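Local atomic coordinates of metallo-beta-lactamase domain-containing protein (Thermotoga maritima, PDB entry 3H3E), a protein that is of uncharacterised function but belongs to the metallo-beta-lactamase superfamily, binds zinc and is probably a metal-dependent hydrolase. Residues S39-T44 and D48-N53; V65-G70 and G76-L81; R85-K90 and M130-P135. The protein carries 2 engineered substitutions. All blocks are in the same frame, centred on the assembly; numbering follows the deposited sequence.

Interaction 1 of 3, residues S39-T44 and D48-N53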
# COMPACT_ATOMS: atom_id res chain seq x y z
N SER A 39 11.08 -10.71 -0.99
CA SER A 39 12.34 -10.18 -0.49
C SER A 39 12.31 -8.68 -0.20
O SER A 39 13.35 -8.04 -0.08
CB SER A 39 13.43 -10.45 -1.51
OG SER A 39 12.98 -10.07 -2.80
N VAL A 40 11.12 -8.11 -0.10
CA VAL A 40 11.01 -6.68 0.07
C VAL A 40 9.88 -6.39 1.06
O VAL A 40 8.88 -7.10 1.08
CB VAL A 40 10.80 -6.03 -1.31
CG1 VAL A 40 9.38 -5.53 -1.47
CG2 VAL A 40 11.77 -4.92 -1.52
N LEU A 41 10.04 -5.39 1.93
CA LEU A 41 8.97 -5.06 2.86
C LEU A 41 8.21 -3.83 2.40
O LEU A 41 8.80 -2.79 2.18
CB LEU A 41 9.51 -4.86 4.29
CG LEU A 41 8.51 -4.44 5.38
CD1 LEU A 41 7.52 -5.54 5.77
CD2 LEU A 41 9.28 -3.99 6.59
N PHE A 42 6.89 -3.98 2.25
CA PHE A 42 6.02 -2.90 1.79
C PHE A 42 5.32 -2.28 2.98
O PHE A 42 4.46 -2.90 3.59
CB PHE A 42 4.96 -3.44 0.82
CG PHE A 42 4.20 -2.36 0.09
CD1 PHE A 42 4.69 -1.83 -1.10
CD2 PHE A 42 3.00 -1.88 0.58
CE1 PHE A 42 4.01 -0.84 -1.77
CE2 PHE A 42 2.31 -0.89 -0.11
CZ PHE A 42 2.82 -0.37 -1.28
N ASP A 43 5.72 -1.05 3.31
CA ASP A 43 5.20 -0.33 4.47
C ASP A 43 5.59 -0.95 5.82
O ASP A 43 6.09 -2.07 5.89
CB ASP A 43 3.68 -0.11 4.35
CG ASP A 43 3.33 0.98 3.34
OD1 ASP A 43 4.27 1.59 2.79
OD2 ASP A 43 2.13 1.22 3.09
N THR A 44 5.39 -0.20 6.90
CA THR A 44 5.90 -0.59 8.20
C THR A 44 4.98 -0.24 9.38
O THR A 44 5.46 -0.16 10.51
CB THR A 44 7.27 0.07 8.47
OG1 THR A 44 7.12 1.49 8.49
CG2 THR A 44 8.26 -0.30 7.41
N ASP A 48 5.85 -0.71 16.25
CA ASP A 48 6.68 -1.90 16.07
C ASP A 48 5.88 -3.17 15.96
O ASP A 48 6.43 -4.27 16.00
CB ASP A 48 7.71 -2.03 17.21
CG ASP A 48 7.05 -2.14 18.57
OD1 ASP A 48 5.81 -2.08 18.66
OD2 ASP A 48 7.79 -2.29 19.57
N VAL A 49 4.57 -3.03 15.80
CA VAL A 49 3.71 -4.19 15.59
C VAL A 49 4.20 -5.10 14.46
O VAL A 49 4.22 -6.32 14.61
CB VAL A 49 2.25 -3.78 15.34
CG1 VAL A 49 1.46 -4.94 14.75
CG2 VAL A 49 1.63 -3.33 16.64
N PHE A 50 4.61 -4.53 13.34
CA PHE A 50 5.14 -5.34 12.26
C PHE A 50 6.32 -6.22 12.69
O PHE A 50 6.42 -7.36 12.28
CB PHE A 50 5.47 -4.49 11.03
CG PHE A 50 6.73 -3.67 11.16
CD1 PHE A 50 6.84 -2.68 12.11
CD2 PHE A 50 7.80 -3.89 10.30
CE1 PHE A 50 8.01 -1.92 12.22
CE2 PHE A 50 8.96 -3.13 10.40
CZ PHE A 50 9.06 -2.14 11.38
N LEU A 51 7.21 -5.68 13.53
CA LEU A 51 8.39 -6.41 13.99
C LEU A 51 8.03 -7.54 14.92
O LEU A 51 8.64 -8.61 14.89
CB LEU A 51 9.33 -5.49 14.76
CG LEU A 51 10.31 -4.65 13.95
CD1 LEU A 51 11.03 -3.66 14.88
CD2 LEU A 51 11.29 -5.57 13.26
N LYS A 52 7.07 -7.27 15.79
CA LYS A 52 6.67 -8.23 16.79
C LYS A 52 5.99 -9.40 16.11
O LYS A 52 6.23 -10.56 16.45
CB LYS A 52 5.78 -7.58 17.82
CG LYS A 52 6.48 -6.50 18.62
CD LYS A 52 5.84 -6.32 19.99
CE LYS A 52 4.99 -5.06 20.10
NZ LYS A 52 5.65 -4.03 20.95
N ASN A 53 5.16 -9.10 15.11
CA ASN A 53 4.54 -10.14 14.29
C ASN A 53 5.58 -10.93 13.51
O ASN A 53 5.50 -12.15 13.43
CB ASN A 53 3.47 -9.57 13.36
CG ASN A 53 2.23 -9.12 14.12
OD1 ASN A 53 1.96 -9.61 15.22
ND2 ASN A 53 1.49 -8.18 13.55

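Interaction 2 of 3, residues V65-G70 and G76-L81. With ZN (zinc ion), chain B.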
# COMPACT_ATOMS: atom_id res chain seq x y z
N VAL A 65 12.99 -1.61 2.22
CA VAL A 65 11.66 -1.25 2.67
C VAL A 65 11.08 -0.19 1.73
O VAL A 65 11.71 0.84 1.49
CB VAL A 65 11.70 -0.68 4.08
CG1 VAL A 65 10.29 -0.35 4.57
CG2 VAL A 65 12.43 -1.66 5.01
N LEU A 66 9.90 -0.47 1.18
CA LEU A 66 9.25 0.45 0.26
C LEU A 66 8.13 1.17 0.97
O LEU A 66 7.40 0.56 1.73
CB LEU A 66 8.66 -0.30 -0.92
CG LEU A 66 9.48 -1.46 -1.45
CD1 LEU A 66 8.70 -2.13 -2.53
CD2 LEU A 66 10.83 -0.99 -1.96
N ILE A 67 7.99 2.46 0.70
CA ILE A 67 6.98 3.26 1.37
C ILE A 67 5.94 3.73 0.37
O ILE A 67 6.26 4.48 -0.56
CB ILE A 67 7.61 4.47 2.03
CG1 ILE A 67 8.57 4.02 3.13
CG2 ILE A 67 6.54 5.33 2.63
CD1 ILE A 67 7.90 3.20 4.22
N SER A 68 4.70 3.31 0.56
CA SER A 68 3.61 3.62 -0.37
C SER A 68 3.25 5.11 -0.35
O SER A 68 2.88 5.67 -1.37
CB SER A 68 2.39 2.79 -0.04
OG SER A 68 2.00 2.98 1.31
N HIS A 69 3.33 5.72 0.82
CA HIS A 69 3.11 7.15 0.96
C HIS A 69 3.52 7.61 2.36
O HIS A 69 3.65 6.79 3.27
CB HIS A 69 1.66 7.55 0.59
CG HIS A 69 0.62 6.98 1.51
ND1 HIS A 69 0.48 5.63 1.74
CD2 HIS A 69 -0.35 7.59 2.22
CE1 HIS A 69 -0.52 5.43 2.58
NE2 HIS A 69 -1.05 6.60 2.89
N GLY A 70 3.76 8.90 2.54
CA GLY A 70 4.29 9.39 3.80
C GLY A 70 3.30 9.68 4.92
O GLY A 70 3.46 10.66 5.62
N GLY A 76 5.60 4.77 9.97
CA GLY A 76 5.91 4.94 11.37
C GLY A 76 6.84 3.91 11.97
O GLY A 76 7.66 4.24 12.81
N GLY A 77 6.69 2.66 11.57
CA GLY A 77 7.54 1.62 12.09
C GLY A 77 8.98 1.74 11.63
O GLY A 77 9.84 0.98 12.06
N LEU A 78 9.25 2.67 10.72
CA LEU A 78 10.62 2.93 10.31
C LEU A 78 11.43 3.48 11.47
O LEU A 78 12.65 3.41 11.49
CB LEU A 78 10.65 3.93 9.16
CG LEU A 78 10.44 3.35 7.78
CD1 LEU A 78 10.26 4.47 6.78
CD2 LEU A 78 11.63 2.49 7.42
N LEU A 79 10.73 4.04 12.44
CA LEU A 79 11.36 4.53 13.66
C LEU A 79 11.96 3.40 14.46
O LEU A 79 12.67 3.64 15.42
CB LEU A 79 10.33 5.26 14.52
CG LEU A 79 9.72 6.48 13.82
CD1 LEU A 79 8.75 7.21 14.74
CD2 LEU A 79 10.83 7.40 13.36
N TYR A 80 11.66 2.17 14.06
CA TYR A 80 12.13 0.99 14.77
C TYR A 80 13.15 0.21 13.97
O TYR A 80 13.57 -0.87 14.37
CB TYR A 80 10.95 0.08 15.13
CG TYR A 80 9.98 0.73 16.09
CD1 TYR A 80 10.05 0.48 17.46
CD2 TYR A 80 9.01 1.62 15.63
CE1 TYR A 80 9.17 1.08 18.35
CE2 TYR A 80 8.13 2.23 16.51
CZ TYR A 80 8.22 1.96 17.87
OH TYR A 80 7.35 2.55 18.74
N LEU A 81 13.53 0.75 12.81
CA LEU A 81 14.53 0.11 11.96
C LEU A 81 15.75 1.01 11.79
O LEU A 81 15.65 2.23 11.88
CB LEU A 81 13.93 -0.24 10.60
CG LEU A 81 12.72 -1.17 10.60
CD1 LEU A 81 12.15 -1.28 9.21
CD2 LEU A 81 13.07 -2.56 11.18
ZN ZN B . -2.93 7.24 4.02

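Interaction 3 of 3, residues R85-K90 and M130-P135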
# COMPACT_ATOMS: atom_id res chain seq x y z
N ARG A 85 17.33 0.27 3.43
CA ARG A 85 17.29 1.12 2.26
C ARG A 85 15.83 1.44 2.01
O ARG A 85 15.04 0.57 1.64
CB ARG A 85 17.86 0.36 1.09
CG ARG A 85 18.04 1.15 -0.16
CD ARG A 85 18.30 0.18 -1.24
NE ARG A 85 19.08 0.73 -2.33
CZ ARG A 85 19.44 0.04 -3.40
NH1 ARG A 85 19.07 -1.24 -3.51
NH2 ARG A 85 20.15 0.62 -4.35
N VAL A 86 15.45 2.68 2.25
CA VAL A 86 14.05 3.07 2.22
C VAL A 86 13.72 3.73 0.90
O VAL A 86 14.26 4.78 0.58
CB VAL A 86 13.71 4.05 3.34
CG1 VAL A 86 12.25 4.46 3.22
CG2 VAL A 86 14.01 3.43 4.69
N TRP A 87 12.83 3.09 0.15
CA TRP A 87 12.42 3.58 -1.16
C TRP A 87 11.20 4.44 -1.01
O TRP A 87 10.11 3.92 -0.78
CB TRP A 87 12.07 2.41 -2.05
CG TRP A 87 13.21 1.50 -2.35
CD1 TRP A 87 13.86 0.71 -1.47
CD2 TRP A 87 13.82 1.28 -3.62
NE1 TRP A 87 14.85 0.01 -2.10
CE2 TRP A 87 14.85 0.34 -3.43
CE3 TRP A 87 13.61 1.80 -4.90
CZ2 TRP A 87 15.66 -0.10 -4.47
CZ3 TRP A 87 14.43 1.35 -5.94
CH2 TRP A 87 15.44 0.41 -5.72
N LEU A 88 11.37 5.75 -1.15
CA LEU A 88 10.26 6.68 -1.06
C LEU A 88 10.31 7.73 -2.16
O LEU A 88 11.37 8.00 -2.72
CB LEU A 88 10.24 7.36 0.30
CG LEU A 88 11.41 8.28 0.68
CD1 LEU A 88 11.00 9.20 1.79
CD2 LEU A 88 12.64 7.48 1.07
N ARG A 89 9.15 8.31 -2.48
CA ARG A 89 9.08 9.43 -3.39
C ARG A 89 9.54 10.73 -2.70
O ARG A 89 9.21 10.96 -1.55
CB ARG A 89 7.67 9.60 -3.93
CG ARG A 89 7.17 8.45 -4.75
CD ARG A 89 6.24 8.90 -5.88
NE ARG A 89 6.92 8.84 -7.17
CZ ARG A 89 7.06 9.87 -7.99
NH1 ARG A 89 6.54 11.05 -7.67
NH2 ARG A 89 7.69 9.71 -9.12
N LYS A 90 10.27 11.57 -3.42
CA LYS A 90 10.72 12.84 -2.86
C LYS A 90 9.61 13.54 -2.11
O LYS A 90 9.83 14.12 -1.06
CB LYS A 90 11.32 13.76 -3.93
CG LYS A 90 12.74 13.40 -4.35
CD LYS A 90 13.35 14.47 -5.27
CE LYS A 90 14.89 14.56 -5.12
NZ LYS A 90 15.37 14.99 -3.75
N MSE A 130 10.04 -7.04 -10.07
CA MSE A 130 9.38 -6.14 -9.14
C MSE A 130 9.56 -4.69 -9.60
O MSE A 130 10.65 -4.31 -10.03
CB MSE A 130 9.92 -6.34 -7.72
CG MSE A 130 9.39 -7.60 -7.03
SE MSE A 130 9.70 -7.69 -5.26
CE MSE A 130 11.49 -7.69 -5.31
N PHE A 131 8.48 -3.92 -9.52
CA PHE A 131 8.46 -2.54 -9.99
C PHE A 131 7.66 -1.65 -9.05
O PHE A 131 6.64 -2.06 -8.50
CB PHE A 131 7.77 -2.44 -11.35
CG PHE A 131 8.38 -3.29 -12.40
CD1 PHE A 131 7.95 -4.59 -12.58
CD2 PHE A 131 9.36 -2.78 -13.24
CE1 PHE A 131 8.51 -5.38 -13.56
CE2 PHE A 131 9.91 -3.57 -14.21
CZ PHE A 131 9.49 -4.87 -14.37
N LEU A 132 8.08 -0.40 -8.92
CA LEU A 132 7.27 0.59 -8.24
C LEU A 132 6.66 1.50 -9.27
O LEU A 132 7.37 2.00 -10.15
CB LEU A 132 8.14 1.44 -7.32
CG LEU A 132 8.41 0.86 -5.95
CD1 LEU A 132 9.52 1.67 -5.30
CD2 LEU A 132 7.13 0.89 -5.12
N LEU A 133 5.36 1.72 -9.16
CA LEU A 133 4.67 2.66 -10.02
C LEU A 133 4.29 3.91 -9.25
O LEU A 133 3.76 3.83 -8.15
CB LEU A 133 3.44 2.01 -10.65
CG LEU A 133 3.82 1.33 -11.97
CD1 LEU A 133 4.61 0.08 -11.67
CD2 LEU A 133 2.59 1.04 -12.78
N GLY A 134 4.55 5.06 -9.85
CA GLY A 134 4.37 6.33 -9.19
C GLY A 134 2.92 6.73 -9.09
O GLY A 134 2.03 5.94 -9.39
N PRO A 135 2.67 7.98 -8.68
CA PRO A 135 1.31 8.45 -8.41
C PRO A 135 0.41 8.14 -9.60
O PRO A 135 0.74 8.50 -10.74
CB PRO A 135 1.49 9.96 -8.28
CG PRO A 135 2.89 10.18 -8.08
CD PRO A 135 3.64 9.08 -8.68

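Interaction 1 of 3, residues S39-T44 and D48-N53
Thr-44 OG1 is hydrogen-bonded to the backbone O of His-74, and this bond pins the residue whose other atoms lie against the ring of Phe-50. With the hydroxyl committed there, Thr-44 presents carbon to the ring: CB stands 4.1 Å from the centroid of the Phe-50 ring and only 13° off its normal, a CH-pi contact. Thr-44 O rests over the same face, 3.3 Å from Phe-50 CD1, while Leu-51 CG of the helix itself covers the opposite face. The Phe-50 side chain reaches this place because its CG sits between the backbone N and the carbonyl carbon (chi1 75°), which brings the ring alongside Thr-44, both side chains pointing the same way. Leu-41 comes in at about a right angle, and its CD2 lies 3.9 Å from Phe-50 CE2, obliquely to the ring. Strand 40-42 and helix 49-56 begin the beta-alpha-beta unit that strand 64-66 completes, and Leu-18 and Cys-19 of strand 13-19 also touch Phe-50. A flat, broad phenylalanine suits this join, since the strand, the loop after it and the helix adhere through dispersion and a CH-pi contact, while the His-74 bond probably orients Thr-44.

Interaction 2 of 3, residues V65-G70 and G76-L81
Ile-67 and Leu-78 meet tip to tip, and here the contact is tightest: Ile-67 CD1 lies 3.7 Å from Leu-78 CD1, with Ile-67 CG1 just behind. Leucine suits the 3-10 segment because its forked end can serve two partners. While CD1 addresses Ile-67, Leu-78 CD2 faces Val-65 CG1 at a looser 4.2 Å. The other branch of Val-65, CG2, approaches Leu-81 CD1 at 4.2 Å. Leu-78 has CG anti to its carbonyl carbon (chi1 -84°), which aims the fork at the strand, where Val-86 of the neighbouring strand 85-89 also touches it. Trp-107 and Val-110 of helix 107-113 touch Leu-78 too.

The His-x-His-x-Asp-His signature of the metallo-beta-lactamase fold starts at His-69 and runs on into the link to 76-81. His-69 NE2 binds the zinc ion at 2.3 Å, and His-71 and His-182 supply the other protein ligands. The second nitrogen of His-69, ND1, donates to Ser-68 OG at 3.1 Å; the N-H...O angle is 154°, and the oxygen lies nearly in the imidazole plane. Ser-68 OG is in turn hydrogen-bonded to Asp-43 OD2, an arrangement consistent with a second shell that, together with the metal bond, holds the ring's orientation.

The outer side of the 3-10 segment contrasts with the buried leucine and isoleucine packing. Leu-79 and Tyr-80 are exposed, although the Tyr-80 side chain still reaches Leu-51 and Asp-48 around helix 49-56.

Interaction 3 of 3, residues R85-K90 and M130-P135
Trp-87 and Leu-132 meet between the two facing mixed sheets of the metallo-beta-lactamase sandwich, Trp-87 on strand 85-89 of one and Leu-132 on strand 130-133 of the other. The touching parts of the backbone run 19° apart, and the CA atoms of Trp-87 and Leu-132 are separated by 9.3 Å, a gap that side chains must fill.

The apolar contact comes from these two. They cross obliquely, and Leu-132 CD1 lies 4.1 Å from Trp-87 CE3 and close to Trp-87 CB as well. A large indole suits the interlayer, where Val-119 and Thr-124 also touch it, while its polar NE1 is satisfied by a hydrogen bond to Asp-64 OD1.

Polar bonds grip the end of Arg-89, which is buried yet well provided for. NH1 forms a salt bridge with Glu-91 OE2 and a hydrogen bond with Glu-161 O, and NH2 bonds to Glu-121 O. These partners hold the guanidinium in place and probably stabilise its charge inside the protein.

The remaining contact sets that flat group against carbon. Bends at chi2 and chi3 (105° at the latter) turn it to meet the loop that follows strand 130-133, where Arg-89 NE lies 4.1 Å from Gly-134 CA. Pro-135, approaching from the opposite direction, sets its CD over one face of the guanidinium, toward the rim, 3.6 Å from Arg-89 CZ.

Overall arrangement
All three contacts are buried, and each draws on the same mixed sheet, where strands 40-42, 64-66 and 85-89 are successive neighbours. Interactions 1 and 2 lie on one flank, their centres 9 Å apart, joining the sheet to a helix and to a 3-10 segment; a backbone bond from Leu-66 N to Leu-41 O links them. Interaction 3 faces the second sheet, about 17 Å from interaction 1 between centres, and backbone bonds of Trp-87 to Val-65 and to Ile-67 tie it to interaction 2. Chemistry follows position: aromatic and aliphatic packing beneath the helix, branched aliphatics on the segment carrying a zinc ligand, and between the sheets an indole against leucine and a buried guanidinium against proline.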